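Local coordinates for protein xylan esterase 1 (Thermoanaerobacterium sp. 'JW/SL YS485', PDB 3FCY) that probably hydrolyses acetyl esters, as an acetyl xylan esterase of carbohydrate esterase family 7 with the alpha/beta hydrolase fold, and binds calcium, at residues G89-R94 with L176-F181; Q299-S304 with Y325-M330. All coordinates share one frame; numbering follows the deposited sequence.

Contact 1 of 2, residues G89-R94 with L176-F181; sequences GVRGAR and LFRHIF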
loop_
_atom_site.group_PDB
_atom_site.type_symbol
_atom_site.label_atom_id
_atom_site.label_comp_id
_atom_site.label_asym_id
_atom_site.label_seq_id
_atom_site.Cartn_x
_atom_site.Cartn_y
_atom_site.Cartn_z
ATOM N N GLY A 89 -23.420 19.926 -30.427
ATOM C CA GLY A 89 -22.767 18.836 -31.131
ATOM C C GLY A 89 -23.803 17.812 -31.555
ATOM O O GLY A 89 -25.000 18.087 -31.499
ATOM N N VAL A 90 -23.358 16.632 -31.974
ATOM C CA VAL A 90 -24.294 15.601 -32.398
ATOM C C VAL A 90 -25.198 15.201 -31.235
ATOM O O VAL A 90 -24.816 15.315 -30.071
ATOM C CB VAL A 90 -23.558 14.343 -32.939
ATOM C CG1 VAL A 90 -22.806 14.693 -34.223
ATOM C CG2 VAL A 90 -22.597 13.791 -31.887
ATOM N N ARG A 91 -26.402 14.753 -31.572
ATOM C CA ARG A 91 -27.401 14.318 -30.602
ATOM C C ARG A 91 -27.920 15.459 -29.726
ATOM O O ARG A 91 -28.482 15.225 -28.654
ATOM C CB ARG A 91 -26.844 13.179 -29.729
ATOM C CG ARG A 91 -26.264 12.003 -30.526
ATOM C CD ARG A 91 -27.216 11.541 -31.628
ATOM N NE ARG A 91 -26.575 10.657 -32.607
ATOM C CZ ARG A 91 -26.281 9.374 -32.399
ATOM N NH1 ARG A 91 -26.566 8.798 -31.237
ATOM N NH2 ARG A 91 -25.704 8.662 -33.360
ATOM N N GLY A 92 -27.723 16.691 -30.191
ATOM C CA GLY A 92 -28.202 17.859 -29.470
ATOM C C GLY A 92 -27.461 18.276 -28.212
ATOM O O GLY A 92 -27.943 19.130 -27.470
ATOM N N ALA A 93 -26.293 17.694 -27.964
ATOM C CA ALA A 93 -25.523 18.035 -26.769
ATOM C C ALA A 93 -24.886 19.423 -26.852
ATOM O O ALA A 93 -24.253 19.770 -27.845
ATOM C CB ALA A 93 -24.445 16.983 -26.527
ATOM N N ARG A 94 -25.061 20.213 -25.798
ATOM C CA ARG A 94 -24.490 21.552 -25.744
ATOM C C ARG A 94 -23.060 21.400 -25.214
ATOM O O ARG A 94 -22.858 21.015 -24.063
ATOM C CB ARG A 94 -25.325 22.427 -24.803
ATOM C CG ARG A 94 -25.143 23.920 -24.992
ATOM C CD ARG A 94 -25.586 24.376 -26.384
ATOM N NE ARG A 94 -25.537 25.830 -26.500
ATOM C CZ ARG A 94 -25.429 26.488 -27.650
ATOM N NH1 ARG A 94 -25.357 25.825 -28.797
ATOM N NH2 ARG A 94 -25.385 27.814 -27.650
ATOM N N LEU A 176 -20.372 6.756 -26.876
ATOM C CA LEU A 176 -20.084 8.113 -26.431
ATOM C C LEU A 176 -18.783 8.743 -26.930
ATOM O O LEU A 176 -18.776 9.918 -27.281
ATOM C CB LEU A 176 -20.137 8.197 -24.900
ATOM C CG LEU A 176 -19.919 9.594 -24.314
ATOM C CD1 LEU A 176 -20.939 10.568 -24.897
ATOM C CD2 LEU A 176 -20.033 9.548 -22.791
ATOM N N PHE A 177 -17.682 8.000 -26.960
ATOM C CA PHE A 177 -16.439 8.613 -27.438
ATOM C C PHE A 177 -16.496 8.894 -28.934
ATOM O O PHE A 177 -15.658 9.614 -29.476
ATOM C CB PHE A 177 -15.214 7.759 -27.097
ATOM C CG PHE A 177 -14.519 8.190 -25.832
ATOM C CD1 PHE A 177 -13.954 9.464 -25.733
ATOM C CD2 PHE A 177 -14.452 7.342 -24.731
ATOM C CE1 PHE A 177 -13.336 9.887 -24.551
ATOM C CE2 PHE A 177 -13.838 7.755 -23.548
ATOM C CZ PHE A 177 -13.280 9.029 -23.456
ATOM N N ARG A 178 -17.495 8.325 -29.595
ATOM C CA ARG A 178 -17.683 8.557 -31.018
ATOM C C ARG A 178 -18.179 10.004 -31.130
ATOM O O ARG A 178 -17.698 10.782 -31.962
ATOM C CB ARG A 178 -18.714 7.562 -31.563
ATOM C CG ARG A 178 -19.031 7.668 -33.047
ATOM C CD ARG A 178 -20.271 8.500 -33.268
ATOM N NE ARG A 178 -20.956 8.162 -34.514
ATOM C CZ ARG A 178 -22.050 8.781 -34.942
ATOM N NH1 ARG A 178 -22.576 9.766 -34.222
ATOM N NH2 ARG A 178 -22.614 8.427 -36.087
ATOM N N HIS A 179 -19.117 10.371 -30.257
ATOM C CA HIS A 179 -19.663 11.724 -30.255
ATOM C C HIS A 179 -18.598 12.715 -29.784
ATOM O O HIS A 179 -18.451 13.798 -30.351
ATOM C CB HIS A 179 -20.881 11.817 -29.332
ATOM C CG HIS A 179 -21.891 10.735 -29.553
ATOM N ND1 HIS A 179 -22.183 10.233 -30.803
ATOM C CD2 HIS A 179 -22.693 10.072 -28.684
ATOM C CE1 HIS A 179 -23.119 9.307 -30.696
ATOM N NE2 HIS A 179 -23.446 9.190 -29.420
ATOM N N ILE A 180 -17.866 12.337 -28.741
ATOM C CA ILE A 180 -16.808 13.183 -28.202
ATOM C C ILE A 180 -15.765 13.468 -29.281
ATOM O O ILE A 180 -15.338 14.609 -29.447
ATOM C CB ILE A 180 -16.128 12.523 -26.979
ATOM C CG1 ILE A 180 -17.146 12.386 -25.838
ATOM C CG2 ILE A 180 -14.936 13.371 -26.521
ATOM C CD1 ILE A 180 -16.642 11.605 -24.633
ATOM N N PHE A 181 -15.354 12.436 -30.015
ATOM C CA PHE A 181 -14.381 12.629 -31.086
ATOM C C PHE A 181 -14.972 13.624 -32.084
ATOM O O PHE A 181 -14.292 14.552 -32.527
ATOM C CB PHE A 181 -14.079 11.306 -31.800
ATOM C CG PHE A 181 -13.169 10.373 -31.032
ATOM C CD1 PHE A 181 -12.822 10.625 -29.707
ATOM C CD2 PHE A 181 -12.685 9.215 -31.639
ATOM C CE1 PHE A 181 -12.009 9.736 -28.998
ATOM C CE2 PHE A 181 -11.873 8.320 -30.940
ATOM C CZ PHE A 181 -11.535 8.581 -29.616
#
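The imidazole of His179 receives Arg91 over one face: CG of Arg91 makes a CH-pi contact there, 4.2 Å from the ring centroid and 15° off the normal. At the edge of the same ring, in its plane, lies NH1 of Arg178. Over one face of the Arg91 guanidinium, toward its rim, lies His179 CE1, 3.5 Å from Arg91 NH1, but the two planes stand 60° apart, so this is no parallel stack. A bend at chi2 (-48°) folds the Arg91 chain so that both its CG and its guanidinium reach the imidazole. Val90 adds an aliphatic touch, its CG2 3.7 Å from His179 CB. The two arginines approach to 3.4 Å between Arg91 NH2 and Arg178 NH1; Glu60 forms salt bridges with both, through OE2 to Arg91 NE and OE1 to Arg178 NH1, which would offset the closeness of the two like charges. His179 ND1 is buried here and has no hydrogen-bonding partner in the model. The contact thus ties the loop between strands 80-88 and 94-102 to the start of helix 176-192, with helix 50-62 contributing Glu60 and packing on Val90 and Arg178, while Ile180 and Phe181 lean on helix 209-220.

Contact 2 of 2, residues Q299-S304 with Y325-M330; sequences QVCPPS and YGHEPM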
loop_
_atom_site.group_PDB
_atom_site.type_symbol
_atom_site.label_atom_id
_atom_site.label_comp_id
_atom_site.label_asym_id
_atom_site.label_seq_id
_atom_site.Cartn_x
_atom_site.Cartn_y
_atom_site.Cartn_z
ATOM N N GLN A 299 2.498 3.012 -16.674
ATOM C CA GLN A 299 1.678 1.805 -16.665
ATOM C C GLN A 299 0.202 2.133 -16.897
ATOM O O GLN A 299 -0.616 1.237 -17.101
ATOM C CB GLN A 299 1.863 1.042 -15.348
ATOM C CG GLN A 299 3.173 0.263 -15.296
ATOM C CD GLN A 299 3.426 -0.390 -13.952
ATOM O OE1 GLN A 299 2.567 -1.090 -13.414
ATOM N NE2 GLN A 299 4.616 -0.172 -13.406
ATOM N N VAL A 300 -0.131 3.420 -16.863
ATOM C CA VAL A 300 -1.497 3.875 -17.099
ATOM C C VAL A 300 -1.745 3.780 -18.609
ATOM O O VAL A 300 -2.757 3.239 -19.058
ATOM C CB VAL A 300 -1.677 5.333 -16.628
ATOM C CG1 VAL A 300 -3.099 5.805 -16.892
ATOM C CG2 VAL A 300 -1.354 5.432 -15.146
ATOM N N CYS A 301 -0.811 4.323 -19.383
ATOM C CA CYS A 301 -0.876 4.267 -20.838
ATOM C C CYS A 301 0.411 3.573 -21.275
ATOM O O CYS A 301 1.416 4.225 -21.582
ATOM C CB CYS A 301 -0.954 5.669 -21.451
ATOM S SG CYS A 301 -2.548 6.520 -21.225
ATOM N N PRO A 302 0.395 2.234 -21.296
ATOM C CA PRO A 302 1.541 1.406 -21.684
ATOM C C PRO A 302 2.288 1.976 -22.885
ATOM O O PRO A 302 1.679 2.333 -23.890
ATOM C CB PRO A 302 0.897 0.058 -21.989
ATOM C CG PRO A 302 -0.228 0.009 -21.004
ATOM C CD PRO A 302 -0.809 1.404 -21.105
ATOM N N PRO A 303 3.624 2.060 -22.791
ATOM C CA PRO A 303 4.456 2.591 -23.876
ATOM C C PRO A 303 4.103 1.978 -25.227
ATOM O O PRO A 303 4.062 2.675 -26.239
ATOM C CB PRO A 303 5.868 2.233 -23.432
ATOM C CG PRO A 303 5.772 2.316 -21.936
ATOM C CD PRO A 303 4.455 1.621 -21.656
ATOM N N SER A 304 3.836 0.675 -25.237
ATOM C CA SER A 304 3.494 -0.018 -26.477
ATOM C C SER A 304 2.222 0.523 -27.132
ATOM O O SER A 304 2.134 0.593 -28.360
ATOM C CB SER A 304 3.362 -1.528 -26.227
ATOM O OG SER A 304 2.393 -1.820 -25.234
ATOM N N TYR A 325 10.134 8.452 -16.666
ATOM C CA TYR A 325 8.847 9.072 -16.384
ATOM C C TYR A 325 7.679 8.130 -16.611
ATOM O O TYR A 325 7.751 7.218 -17.438
ATOM C CB TYR A 325 8.652 10.334 -17.234
ATOM C CG TYR A 325 9.440 11.531 -16.748
ATOM C CD1 TYR A 325 10.813 11.631 -16.980
ATOM C CD2 TYR A 325 8.810 12.558 -16.043
ATOM C CE1 TYR A 325 11.540 12.732 -16.518
ATOM C CE2 TYR A 325 9.526 13.656 -15.579
ATOM C CZ TYR A 325 10.886 13.739 -15.818
ATOM O OH TYR A 325 11.583 14.832 -15.367
ATOM N N GLY A 326 6.611 8.358 -15.851
ATOM C CA GLY A 326 5.403 7.561 -15.976
ATOM C C GLY A 326 4.311 8.411 -16.612
ATOM O O GLY A 326 4.589 9.205 -17.514
ATOM N N HIS A 327 3.078 8.255 -16.136
ATOM C CA HIS A 327 1.936 9.004 -16.657
ATOM C C HIS A 327 1.964 10.378 -15.995
ATOM O O HIS A 327 1.214 10.642 -15.057
ATOM C CB HIS A 327 0.644 8.281 -16.293
ATOM C CG HIS A 327 -0.505 8.617 -17.186
ATOM N ND1 HIS A 327 -0.555 8.229 -18.507
ATOM C CD2 HIS A 327 -1.655 9.289 -16.947
ATOM C CE1 HIS A 327 -1.689 8.646 -19.042
ATOM N NE2 HIS A 327 -2.374 9.292 -18.117
ATOM N N GLU A 328 2.810 11.263 -16.505
ATOM C CA GLU A 328 2.979 12.570 -15.892
ATOM C C GLU A 328 3.688 13.528 -16.842
ATOM O O GLU A 328 4.298 13.103 -17.818
ATOM C CB GLU A 328 3.859 12.401 -14.659
ATOM C CG GLU A 328 5.255 11.901 -15.057
ATOM C CD GLU A 328 6.154 11.563 -13.887
ATOM O OE1 GLU A 328 6.312 12.409 -12.982
ATOM O OE2 GLU A 328 6.716 10.449 -13.885
ATOM N N PRO A 329 3.629 14.837 -16.553
ATOM C CA PRO A 329 4.294 15.827 -17.402
ATOM C C PRO A 329 5.796 15.530 -17.388
ATOM O O PRO A 329 6.365 15.242 -16.335
ATOM C CB PRO A 329 3.967 17.149 -16.710
ATOM C CG PRO A 329 2.640 16.881 -16.081
ATOM C CD PRO A 329 2.822 15.496 -15.512
ATOM N N MET A 330 6.436 15.593 -18.546
ATOM C CA MET A 330 7.866 15.315 -18.628
ATOM C C MET A 330 8.678 16.601 -18.750
ATOM O O MET A 330 8.475 17.391 -19.674
ATOM C CB MET A 330 8.134 14.371 -19.798
ATOM C CG MET A 330 7.633 12.945 -19.523
ATOM S SD MET A 330 6.824 12.156 -20.927
ATOM C CE MET A 330 5.564 11.160 -20.086
#
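Val300 and Cys301 meet a single residue across this contact, His327, and they hold its imidazole from two directions. Val300 comes first. Its CG1 sits over the centre of one ring face, 3.6 Å from the centroid and only 3° off the normal, a CH-pi contact of almost vertical approach. With CG1 anti to the backbone N (chi1 179°), the valine spreads its branches along the histidine: CB lies 3.5 Å from His327 CG, and CG2 reaches back to His327 CB at 3.7 Å. Cys301 follows, meeting the ring obliquely through sulfur, with SG 3.2 Å from His327 CE1. Beyond it, Pro302 stands at the N-cap of helix 303-310 and leads the chain away from the histidine.

The polar atoms of the ring look outside the two segments: ND1 is hydrogen-bonded to Asp298 OD2 and NE2 to Ser208 OG. Asp298 OD1 also accepts a hydrogen bond from the backbone N of Cys301, which is consistent with the segment that packs on the histidine also steadying its aspartate. An alanine in place of His327 would probably leave Ser208 and Asp298 without the ring that joins them and open a gap beside Val300 and Cys301.

On the other segment His327 centres an inverse gamma turn, and Gly326 N donates to the anti lone pair of Glu328 OE2 in an almost straight bond of 2.9 Å. Glu328 OE1 makes a salt bridge to Arg258 of a second subunit, bringing the oligomer interface up to this loop. The arrangement is that of the Ser-His-Asp catalytic triad of alpha/beta hydrolases, in which Ser208 is the predicted nucleophile and Asp298 and His327 the predicted charge relay, with acid and histidine carried on loops after neighbouring strands 289-295 and 317-322.

Each contact centres on a histidine, yet the two rings sit in different surroundings. Contact 2 carries the histidine of the predicted triad, whose side chain comes within about 3 Å of those of Ser208 and Asp298; contact 1 is remote from the catalytic residues and joins a loop to a helix. Their centres are 28 Å apart, on opposite sides of the chain's centre, and their nearest atoms remain about 11 Å from each other. They share one neighbour: helix 209-220, which follows the predicted nucleophile Ser208, packs against helix 176-192 of contact 1. Along the chain, contact 1 is complete before contact 2 begins.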